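Long-range contacts in dioxygenase (Pseudomonas brassicacearum, PDB 5V2D), which probably cleaves the central double bond of lignin-derived stilbenes with molecular oxygen, as an iron-dependent dioxygenase of the carotenoid oxygenase family: residues 386-397 against 410-420; 422-430 against 469-480. One frame throughout, in Å; residues are numbered along the deposited sequence.

Contact 1. Residues 386-397 against 410-420; sequences AHGFLLAFDPER and FFNLLVHLNLK
Leu390 and Val415 face each other in the middle of an antiparallel pair of strands, 387-392 and 413-418, the two central strands of one propeller blade. Three hydrogen-bonded pairs, Gly388-Leu417, Leu390-Val415 and Ala392-Leu413, each make two backbone bonds. The tight part is mostly apolar. CB of Leu391 lies 3.7 Å from CG of Phe411, and Leu391 CD2 meets Leu414 CD2 at 3.9 Å. On the other face of the sheet, CB of Ala392 packs on CG2 of Val415. A classic beta bulge sets Asn412 and Leu413 together opposite Ala392. Asn412 is the buried polar end of this part. Its CG sits between its own backbone N and carbonyl carbon (chi1 57°). There the amide grips Asp394 twice: Asn412 OD1 accepts from Asp394 N on a lone pair at 3.0 Å, and Asn412 ND2 donates to Asp394 O at 3.0 Å, almost straight but from above the carbonyl plane. The margins are more open to solvent. Buried Phe389 backs the partly exposed His416, with Phe389 CE2 over one ring face, 3.5 Å from His416 CG. His416 NE2 hydrogen-bonds at the ring edge to ND1 of partly exposed His387 at 2.8 Å. Beyond Asp394, CD2 of Leu413 covers one guanidinium face of the partly exposed Arg397. Strand 371-375 flanks 387-392 and strand 424-427 flanks 413-418, while Phe435 and Pro438 of strand 433-442, in the next blade, pack on Leu391.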
loop_
_atom_site.group_PDB
_atom_site.type_symbol
_atom_site.label_atom_id
_atom_site.label_comp_id
_atom_site.label_asym_id
_atom_site.label_seq_id
_atom_site.Cartn_x
_atom_site.Cartn_y
_atom_site.Cartn_z
ATOM N N ALA A 386 -19.926 -5.789 -6.149
ATOM C CA ALA A 386 -19.924 -7.227 -6.350
ATOM C C ALA A 386 -18.669 -7.854 -6.930
ATOM O O ALA A 386 -18.679 -9.050 -7.245
ATOM C CB ALA A 386 -21.130 -7.628 -7.232
ATOM N N HIS A 387 -17.620 -7.047 -7.117
ATOM C CA HIS A 387 -16.398 -7.532 -7.749
ATOM C C HIS A 387 -15.127 -7.023 -7.077
ATOM O O HIS A 387 -15.101 -5.912 -6.625
ATOM C CB HIS A 387 -16.379 -7.041 -9.196
ATOM C CG HIS A 387 -17.528 -7.544 -10.007
ATOM N ND1 HIS A 387 -17.446 -8.724 -10.723
ATOM C CD2 HIS A 387 -18.782 -7.045 -10.205
ATOM C CE1 HIS A 387 -18.646 -8.986 -11.226
ATOM N NE2 HIS A 387 -19.448 -7.946 -10.998
ATOM N N GLY A 388 -14.098 -7.837 -7.057
ATOM C CA GLY A 388 -12.755 -7.385 -6.595
ATOM C C GLY A 388 -11.657 -8.099 -7.361
ATOM O O GLY A 388 -11.898 -9.192 -7.922
ATOM N N PHE A 389 -10.535 -7.424 -7.517
ATOM C CA PHE A 389 -9.375 -7.964 -8.102
ATOM C C PHE A 389 -8.370 -8.143 -6.969
ATOM O O PHE A 389 -8.325 -7.337 -6.037
ATOM C CB PHE A 389 -8.885 -7.039 -9.206
ATOM C CG PHE A 389 -9.878 -6.806 -10.300
ATOM C CD1 PHE A 389 -10.654 -5.681 -10.327
ATOM C CD2 PHE A 389 -10.099 -7.792 -11.256
ATOM C CE1 PHE A 389 -11.562 -5.438 -11.376
ATOM C CE2 PHE A 389 -11.085 -7.618 -12.238
ATOM C CZ PHE A 389 -11.822 -6.435 -12.344
ATOM N N LEU A 390 -7.570 -9.172 -7.023
ATOM C CA LEU A 390 -6.759 -9.566 -5.902
ATOM C C LEU A 390 -5.515 -10.216 -6.459
ATOM O O LEU A 390 -5.532 -10.769 -7.569
ATOM C CB LEU A 390 -7.469 -10.712 -5.102
ATOM C CG LEU A 390 -8.855 -10.481 -4.520
ATOM C CD1 LEU A 390 -9.542 -11.762 -4.099
ATOM C CD2 LEU A 390 -8.721 -9.609 -3.306
ATOM N N LEU A 391 -4.462 -10.243 -5.680
ATOM C CA LEU A 391 -3.329 -11.085 -5.935
ATOM C C LEU A 391 -3.426 -12.261 -4.976
ATOM O O LEU A 391 -3.859 -12.128 -3.812
ATOM C CB LEU A 391 -2.005 -10.360 -5.670
ATOM C CG LEU A 391 -1.784 -9.060 -6.470
ATOM C CD1 LEU A 391 -0.369 -8.536 -6.270
ATOM C CD2 LEU A 391 -2.001 -9.369 -7.957
ATOM N N ALA A 392 -2.970 -13.416 -5.415
ATOM C CA ALA A 392 -2.967 -14.594 -4.551
ATOM C C ALA A 392 -1.732 -15.434 -4.810
ATOM O O ALA A 392 -1.089 -15.344 -5.861
ATOM C CB ALA A 392 -4.203 -15.430 -4.812
ATOM N N PHE A 393 -1.391 -16.265 -3.827
ATOM C CA PHE A 393 -0.284 -17.206 -3.927
ATOM C C PHE A 393 -0.876 -18.622 -3.772
ATOM O O PHE A 393 -1.562 -18.886 -2.814
ATOM C CB PHE A 393 0.715 -16.987 -2.826
ATOM C CG PHE A 393 1.823 -18.012 -2.776
ATOM C CD1 PHE A 393 2.481 -18.399 -3.877
ATOM C CD2 PHE A 393 2.137 -18.626 -1.561
ATOM C CE1 PHE A 393 3.498 -19.344 -3.826
ATOM C CE2 PHE A 393 3.160 -19.579 -1.488
ATOM C CZ PHE A 393 3.839 -19.935 -2.646
ATOM N N ASP A 394 -0.663 -19.452 -4.773
ATOM C CA ASP A 394 -1.027 -20.849 -4.772
ATOM C C ASP A 394 0.251 -21.647 -4.724
ATOM O O ASP A 394 0.991 -21.732 -5.719
ATOM C CB ASP A 394 -1.824 -21.179 -6.016
ATOM C CG ASP A 394 -2.262 -22.671 -6.093
ATOM O OD1 ASP A 394 -2.966 -22.900 -7.083
ATOM O OD2 ASP A 394 -1.838 -23.519 -5.235
ATOM N N PRO A 395 0.572 -22.217 -3.538
ATOM C CA PRO A 395 1.831 -22.966 -3.382
ATOM C C PRO A 395 1.929 -24.237 -4.208
ATOM O O PRO A 395 3.036 -24.743 -4.367
ATOM C CB PRO A 395 1.888 -23.298 -1.883
ATOM C CG PRO A 395 0.442 -23.313 -1.451
ATOM C CD PRO A 395 -0.251 -22.258 -2.299
ATOM N N GLU A 396 0.802 -24.731 -4.717
ATOM C CA GLU A 396 0.809 -25.996 -5.549
ATOM C C GLU A 396 1.148 -25.734 -7.011
ATOM O O GLU A 396 1.380 -26.655 -7.693
ATOM C CB GLU A 396 -0.457 -26.847 -5.435
ATOM C CG GLU A 396 -0.907 -27.168 -4.015
ATOM C CD GLU A 396 0.185 -27.815 -3.106
ATOM O OE1 GLU A 396 0.258 -27.456 -1.890
ATOM O OE2 GLU A 396 0.972 -28.653 -3.613
ATOM N N ARG A 397 1.178 -24.484 -7.489
ATOM C CA ARG A 397 1.575 -24.227 -8.881
ATOM C C ARG A 397 3.050 -24.489 -9.034
ATOM O O ARG A 397 3.804 -24.304 -8.093
ATOM C CB ARG A 397 1.354 -22.763 -9.259
ATOM C CG ARG A 397 -0.087 -22.370 -9.180
ATOM C CD ARG A 397 -0.817 -22.848 -10.426
ATOM N NE ARG A 397 -2.182 -22.402 -10.230
ATOM C CZ ARG A 397 -3.039 -22.154 -11.185
ATOM N NH1 ARG A 397 -2.714 -22.338 -12.456
ATOM N NH2 ARG A 397 -4.252 -21.778 -10.812
ATOM N N PHE A 410 5.383 -12.700 -2.625
ATOM C CA PHE A 410 5.282 -13.446 -3.846
ATOM C C PHE A 410 3.814 -13.834 -4.174
ATOM O O PHE A 410 3.185 -14.541 -3.394
ATOM C CB PHE A 410 6.151 -14.734 -3.768
ATOM C CG PHE A 410 6.159 -15.538 -5.035
ATOM C CD1 PHE A 410 5.354 -16.631 -5.167
ATOM C CD2 PHE A 410 6.974 -15.232 -6.056
ATOM C CE1 PHE A 410 5.385 -17.415 -6.345
ATOM C CE2 PHE A 410 6.988 -15.965 -7.214
ATOM C CZ PHE A 410 6.153 -17.088 -7.348
ATOM N N PHE A 411 3.287 -13.382 -5.323
ATOM C CA PHE A 411 1.914 -13.661 -5.683
ATOM C C PHE A 411 1.935 -14.173 -7.114
ATOM O O PHE A 411 2.332 -13.452 -8.008
ATOM C CB PHE A 411 1.011 -12.477 -5.537
ATOM C CG PHE A 411 0.953 -11.932 -4.160
ATOM C CD1 PHE A 411 0.097 -12.507 -3.230
ATOM C CD2 PHE A 411 1.702 -10.826 -3.793
ATOM C CE1 PHE A 411 -0.053 -11.971 -1.955
ATOM C CE2 PHE A 411 1.628 -10.331 -2.508
ATOM C CZ PHE A 411 0.754 -10.881 -1.563
ATOM N N ASN A 412 1.545 -15.439 -7.317
ATOM C CA ASN A 412 1.629 -16.044 -8.643
ATOM C C ASN A 412 0.312 -16.127 -9.344
ATOM O O ASN A 412 0.260 -16.746 -10.399
ATOM C CB ASN A 412 2.322 -17.434 -8.603
ATOM C CG ASN A 412 1.633 -18.413 -7.674
ATOM O OD1 ASN A 412 0.599 -18.087 -7.064
ATOM N ND2 ASN A 412 2.236 -19.630 -7.532
ATOM N N LEU A 413 -0.738 -15.487 -8.821
ATOM C CA LEU A 413 -2.030 -15.388 -9.495
ATOM C C LEU A 413 -2.606 -13.991 -9.432
ATOM O O LEU A 413 -2.569 -13.340 -8.378
ATOM C CB LEU A 413 -3.026 -16.292 -8.809
ATOM C CG LEU A 413 -2.774 -17.817 -8.824
ATOM C CD1 LEU A 413 -3.792 -18.538 -7.884
ATOM C CD2 LEU A 413 -2.791 -18.345 -10.256
ATOM N N LEU A 414 -3.166 -13.529 -10.548
ATOM C CA LEU A 414 -3.887 -12.287 -10.619
ATOM C C LEU A 414 -5.343 -12.689 -10.776
ATOM O O LEU A 414 -5.691 -13.343 -11.781
ATOM C CB LEU A 414 -3.412 -11.565 -11.829
ATOM C CG LEU A 414 -3.620 -10.108 -12.041
ATOM C CD1 LEU A 414 -3.598 -9.627 -13.468
ATOM C CD2 LEU A 414 -4.366 -9.255 -11.004
ATOM N N VAL A 415 -6.203 -12.259 -9.850
ATOM C CA VAL A 415 -7.544 -12.848 -9.682
ATOM C C VAL A 415 -8.674 -11.823 -9.784
ATOM O O VAL A 415 -8.604 -10.730 -9.262
ATOM C CB VAL A 415 -7.607 -13.543 -8.305
ATOM C CG1 VAL A 415 -8.939 -14.220 -8.045
ATOM C CG2 VAL A 415 -6.473 -14.507 -8.090
ATOM N N HIS A 416 -9.750 -12.202 -10.452
ATOM C CA HIS A 416 -11.048 -11.461 -10.409
ATOM C C HIS A 416 -11.995 -12.337 -9.570
ATOM O O HIS A 416 -12.302 -13.441 -9.971
ATOM C CB HIS A 416 -11.630 -11.262 -11.826
ATOM C CG HIS A 416 -12.968 -10.602 -11.873
ATOM N ND1 HIS A 416 -13.582 -10.303 -13.075
ATOM C CD2 HIS A 416 -13.775 -10.102 -10.922
ATOM C CE1 HIS A 416 -14.748 -9.719 -12.853
ATOM N NE2 HIS A 416 -14.918 -9.634 -11.540
ATOM N N LEU A 417 -12.458 -11.816 -8.462
ATOM C CA LEU A 417 -13.483 -12.446 -7.599
ATOM C C LEU A 417 -14.853 -11.826 -7.834
ATOM O O LEU A 417 -15.040 -10.587 -7.758
ATOM C CB LEU A 417 -13.132 -12.260 -6.137
ATOM C CG LEU A 417 -14.101 -12.762 -5.085
ATOM C CD1 LEU A 417 -14.337 -14.275 -5.153
ATOM C CD2 LEU A 417 -13.565 -12.349 -3.718
ATOM N N ASN A 418 -15.829 -12.693 -8.144
ATOM C CA ASN A 418 -17.252 -12.319 -8.246
ATOM C C ASN A 418 -17.903 -12.597 -6.889
ATOM O O ASN A 418 -18.074 -13.787 -6.511
ATOM C CB ASN A 418 -17.935 -13.155 -9.337
ATOM C CG ASN A 418 -19.367 -12.755 -9.586
ATOM O OD1 ASN A 418 -20.086 -12.295 -8.673
ATOM N ND2 ASN A 418 -19.835 -13.050 -10.725
ATOM N N LEU A 419 -18.246 -11.557 -6.147
ATOM C CA LEU A 419 -18.885 -11.732 -4.837
ATOM C C LEU A 419 -20.327 -12.296 -4.878
ATOM O O LEU A 419 -20.812 -12.803 -3.895
ATOM C CB LEU A 419 -18.894 -10.422 -4.065
ATOM C CG LEU A 419 -17.498 -9.968 -3.615
ATOM C CD1 LEU A 419 -17.558 -8.686 -2.840
ATOM C CD2 LEU A 419 -16.783 -11.029 -2.817
ATOM N N LYS A 420 -21.008 -12.159 -5.984
ATOM C CA LYS A 420 -22.372 -12.707 -6.107
ATOM C C LYS A 420 -22.319 -14.217 -6.217
ATOM O O LYS A 420 -23.122 -14.882 -5.598
ATOM C CB LYS A 420 -23.078 -12.202 -7.343
ATOM C CG LYS A 420 -23.597 -10.800 -7.309
ATOM C CD LYS A 420 -24.560 -10.697 -8.527
ATOM C CE LYS A 420 -24.497 -9.379 -9.272
ATOM N NZ LYS A 420 -25.159 -8.369 -8.369
#

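Contact 2. Residues 422-430 against 469-480; sequences GLSDAWFPG and VVLDSRDMASGP
Trp427 lies against the turn Met476-Gly479 and Pro480, where the outermost strand of one blade meets the adjacent blade of the seven-bladed beta-propeller typical of this family. The indole is the main bump. Its flat face rests in a shallow hollow made by Gly479 and Pro480. Gly479 CA stands over the five-membered ring of Trp427, 3.5 Å from its centroid, and Pro480 CD over the six-membered ring at 3.4 Å, both as CH-pi contacts. Pro429 CA, from the same segment as the indole, touches the opposite face toward its rim. With CG anti to the backbone N (chi1 -177°), the indole reaches across to this turn. Leu471 CD2 packs beside its base, 3.7 Å from Trp427 CB. The backbone angles of Gly479 already call for glycine, and a CB there would also run into Trp427 NE1. An alanine in place of Trp427 is likely to leave Gly479 CA and Pro480 CD without the ring they pack on, opening a gap between strand 424-427 and the turn. Two residues earlier on the strand, Asp425 fits its carboxylate against the start of the turn. Ala477 CB lies 3.6 Å from Asp425 OD1, and Met476 folds its CB and CG against the same carboxylate. Ala477 N gives Asp425 OD1 a weak hydrogen bond. The firmer bond runs from Met476 N to Asp425 OD2, 2.9 Å long, with the donor above the carboxylate plane and an N-H...O angle of 165°.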
loop_
_atom_site.group_PDB
_atom_site.type_symbol
_atom_site.label_atom_id
_atom_site.label_comp_id
_atom_site.label_asym_id
_atom_site.label_seq_id
_atom_site.Cartn_x
_atom_site.Cartn_y
_atom_site.Cartn_z
ATOM N N GLY A 422 -19.397 -16.013 -5.717
ATOM C CA GLY A 422 -18.235 -16.552 -4.979
ATOM C C GLY A 422 -17.166 -17.220 -5.835
ATOM O O GLY A 422 -16.243 -17.762 -5.312
ATOM N N LEU A 423 -17.276 -17.168 -7.143
ATOM C CA LEU A 423 -16.289 -17.781 -8.037
ATOM C C LEU A 423 -15.125 -16.789 -8.409
ATOM O O LEU A 423 -15.364 -15.585 -8.535
ATOM C CB LEU A 423 -16.928 -18.205 -9.351
ATOM C CG LEU A 423 -18.071 -19.267 -9.190
ATOM C CD1 LEU A 423 -18.627 -19.516 -10.612
ATOM C CD2 LEU A 423 -17.693 -20.577 -8.435
ATOM N N SER A 424 -13.954 -17.357 -8.617
ATOM C CA SER A 424 -12.734 -16.668 -9.036
ATOM C C SER A 424 -12.251 -17.003 -10.446
ATOM O O SER A 424 -12.383 -18.109 -10.862
ATOM C CB SER A 424 -11.631 -16.948 -7.995
ATOM O OG SER A 424 -12.047 -16.449 -6.706
ATOM N N ASP A 425 -11.779 -16.038 -11.205
ATOM C CA ASP A 425 -11.267 -16.183 -12.585
ATOM C C ASP A 425 -9.795 -15.670 -12.450
ATOM O O ASP A 425 -9.609 -14.485 -12.143
ATOM C CB ASP A 425 -12.096 -15.214 -13.460
ATOM C CG ASP A 425 -11.642 -15.163 -15.006
ATOM O OD1 ASP A 425 -10.882 -16.109 -15.442
ATOM O OD2 ASP A 425 -12.067 -14.199 -15.885
ATOM N N ALA A 426 -8.801 -16.535 -12.623
ATOM C CA ALA A 426 -7.409 -16.173 -12.334
ATOM C C ALA A 426 -6.483 -16.380 -13.505
ATOM O O ALA A 426 -6.678 -17.313 -14.303
ATOM C CB ALA A 426 -6.890 -16.980 -11.148
ATOM N N TRP A 427 -5.451 -15.528 -13.628
ATOM C CA TRP A 427 -4.381 -15.785 -14.583
ATOM C C TRP A 427 -3.122 -16.222 -13.841
ATOM O O TRP A 427 -2.641 -15.519 -12.911
ATOM C CB TRP A 427 -4.121 -14.561 -15.490
ATOM C CG TRP A 427 -3.078 -14.887 -16.505
ATOM C CD1 TRP A 427 -3.118 -15.922 -17.372
ATOM C CD2 TRP A 427 -1.826 -14.226 -16.746
ATOM N NE1 TRP A 427 -2.001 -15.938 -18.153
ATOM C CE2 TRP A 427 -1.189 -14.919 -17.787
ATOM C CE3 TRP A 427 -1.213 -13.087 -16.235
ATOM C CZ2 TRP A 427 0.052 -14.541 -18.295
ATOM C CZ3 TRP A 427 0.001 -12.715 -16.746
ATOM C CH2 TRP A 427 0.629 -13.418 -17.732
ATOM N N PHE A 428 -2.557 -17.346 -14.265
ATOM C CA PHE A 428 -1.236 -17.811 -13.805
ATOM C C PHE A 428 -0.226 -17.519 -14.899
ATOM O O PHE A 428 -0.445 -17.916 -16.072
ATOM C CB PHE A 428 -1.283 -19.364 -13.574
ATOM C CG PHE A 428 0.062 -19.977 -13.209
ATOM C CD1 PHE A 428 0.708 -19.601 -12.027
ATOM C CD2 PHE A 428 0.666 -20.944 -14.018
ATOM C CE1 PHE A 428 1.900 -20.185 -11.634
ATOM C CE2 PHE A 428 1.877 -21.535 -13.653
ATOM C CZ PHE A 428 2.513 -21.137 -12.441
ATOM N N PRO A 429 0.860 -16.813 -14.589
ATOM C CA PRO A 429 1.754 -16.363 -15.665
ATOM C C PRO A 429 2.857 -17.333 -16.040
ATOM O O PRO A 429 3.800 -16.959 -16.700
ATOM C CB PRO A 429 2.384 -15.095 -15.057
ATOM C CG PRO A 429 2.527 -15.426 -13.631
ATOM C CD PRO A 429 1.231 -16.191 -13.303
ATOM N N GLY A 430 2.818 -18.553 -15.543
ATOM C CA GLY A 430 3.912 -19.479 -15.725
ATOM C C GLY A 430 4.688 -19.591 -14.426
ATOM O O GLY A 430 4.504 -18.827 -13.456
ATOM N N VAL A 469 1.543 -5.808 -17.695
ATOM C CA VAL A 469 0.550 -6.608 -18.432
ATOM C C VAL A 469 -0.843 -5.989 -18.357
ATOM O O VAL A 469 -1.204 -5.359 -17.339
ATOM C CB VAL A 469 0.497 -8.063 -17.978
ATOM C CG1 VAL A 469 1.828 -8.705 -18.329
ATOM C CG2 VAL A 469 0.107 -8.247 -16.525
ATOM N N VAL A 470 -1.597 -6.140 -19.442
ATOM C CA VAL A 470 -2.948 -5.668 -19.510
ATOM C C VAL A 470 -3.891 -6.832 -19.826
ATOM O O VAL A 470 -3.752 -7.472 -20.866
ATOM C CB VAL A 470 -3.079 -4.607 -20.615
ATOM C CG1 VAL A 470 -4.521 -4.072 -20.618
ATOM C CG2 VAL A 470 -2.051 -3.466 -20.464
ATOM N N LEU A 471 -4.815 -7.120 -18.920
ATOM C CA LEU A 471 -5.800 -8.229 -19.076
ATOM C C LEU A 471 -7.172 -7.634 -19.195
ATOM O O LEU A 471 -7.449 -6.487 -18.774
ATOM C CB LEU A 471 -5.779 -9.196 -17.888
ATOM C CG LEU A 471 -4.585 -10.139 -17.852
ATOM C CD1 LEU A 471 -3.247 -9.414 -17.514
ATOM C CD2 LEU A 471 -4.874 -11.240 -16.841
ATOM N N ASP A 472 -8.049 -8.418 -19.841
ATOM C CA ASP A 472 -9.439 -7.994 -20.020
ATOM C C ASP A 472 -10.200 -8.656 -18.925
ATOM O O ASP A 472 -10.106 -9.903 -18.808
ATOM C CB ASP A 472 -9.963 -8.486 -21.424
ATOM C CG ASP A 472 -11.288 -7.834 -21.778
ATOM O OD1 ASP A 472 -12.251 -7.852 -20.972
ATOM O OD2 ASP A 472 -11.363 -7.209 -22.863
ATOM N N SER A 473 -10.987 -7.893 -18.159
ATOM C CA SER A 473 -11.718 -8.441 -16.998
ATOM C C SER A 473 -12.761 -9.505 -17.391
ATOM O O SER A 473 -13.097 -10.350 -16.558
ATOM C CB SER A 473 -12.494 -7.393 -16.217
ATOM O OG SER A 473 -13.478 -6.728 -16.992
ATOM N N ARG A 474 -13.201 -9.444 -18.655
ATOM C CA ARG A 474 -14.138 -10.453 -19.199
ATOM C C ARG A 474 -13.553 -11.822 -19.360
ATOM O O ARG A 474 -14.331 -12.785 -19.472
ATOM C CB ARG A 474 -14.653 -10.017 -20.573
ATOM C CG ARG A 474 -15.655 -8.886 -20.375
ATOM C CD ARG A 474 -16.034 -8.314 -21.675
ATOM N NE ARG A 474 -16.808 -7.094 -21.473
ATOM C CZ ARG A 474 -17.373 -6.411 -22.487
ATOM N NH1 ARG A 474 -17.289 -6.846 -23.751
ATOM N NH2 ARG A 474 -18.064 -5.303 -22.263
ATOM N N ASP A 475 -12.221 -11.930 -19.386
ATOM C CA ASP A 475 -11.581 -13.212 -19.464
ATOM C C ASP A 475 -10.156 -13.185 -18.937
ATOM O O ASP A 475 -9.203 -13.081 -19.746
ATOM C CB ASP A 475 -11.607 -13.643 -20.959
ATOM C CG ASP A 475 -11.017 -15.030 -21.191
ATOM O OD1 ASP A 475 -10.627 -15.750 -20.213
ATOM O OD2 ASP A 475 -10.915 -15.314 -22.401
ATOM N N MET A 476 -9.982 -13.301 -17.624
ATOM C CA MET A 476 -8.683 -13.210 -17.039
ATOM C C MET A 476 -7.858 -14.433 -17.345
ATOM O O MET A 476 -6.662 -14.335 -17.605
ATOM C CB MET A 476 -8.780 -13.097 -15.508
ATOM C CG MET A 476 -9.646 -11.875 -15.048
ATOM S SD MET A 476 -8.676 -10.389 -15.192
ATOM C CE MET A 476 -7.473 -10.663 -13.812
ATOM N N ALA A 477 -8.476 -15.621 -17.383
ATOM C CA ALA A 477 -7.686 -16.854 -17.533
ATOM C C ALA A 477 -6.972 -16.923 -18.868
ATOM O O ALA A 477 -5.965 -17.603 -19.021
ATOM C CB ALA A 477 -8.581 -18.104 -17.310
ATOM N N SER A 478 -7.493 -16.222 -19.853
ATOM C CA SER A 478 -6.843 -16.143 -21.126
ATOM C C SER A 478 -5.512 -15.315 -21.131
ATOM O O SER A 478 -4.756 -15.330 -22.098
ATOM C CB SER A 478 -7.851 -15.555 -22.078
ATOM O OG SER A 478 -7.210 -15.229 -23.217
ATOM N N GLY A 479 -5.238 -14.585 -20.068
ATOM C CA GLY A 479 -3.992 -13.834 -19.996
ATOM C C GLY A 479 -3.996 -12.523 -20.741
ATOM O O GLY A 479 -5.060 -12.025 -21.167
ATOM N N PRO A 480 -2.809 -11.889 -20.806
ATOM C CA PRO A 480 -2.704 -10.537 -21.258
ATOM C C PRO A 480 -3.219 -10.337 -22.700
ATOM O O PRO A 480 -2.957 -11.190 -23.528
ATOM C CB PRO A 480 -1.216 -10.297 -21.260
ATOM C CG PRO A 480 -0.690 -11.191 -20.177
ATOM C CD PRO A 480 -1.580 -12.379 -20.168
#

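How the contacts relate
The centres of contacts 1 and 2 lie about 9 Å apart, in the same part of the molecule. Both segments of contact 1 precede those of contact 2 in the sequence. Strands 413-418 and 424-427 are consecutive and lie side by side in one four-stranded blade. Probable backbone hydrogen bonds join them, from His416 N to Asp425 O (2.8 Å) and from Trp427 N to Leu414 O (2.9 Å). Contact 1 therefore builds the middle of this blade, and contact 2 ties its outer strand to the blade that contains strand 465-472. Together they link pairing within a blade to packing between blades, in the propeller that carries the iron.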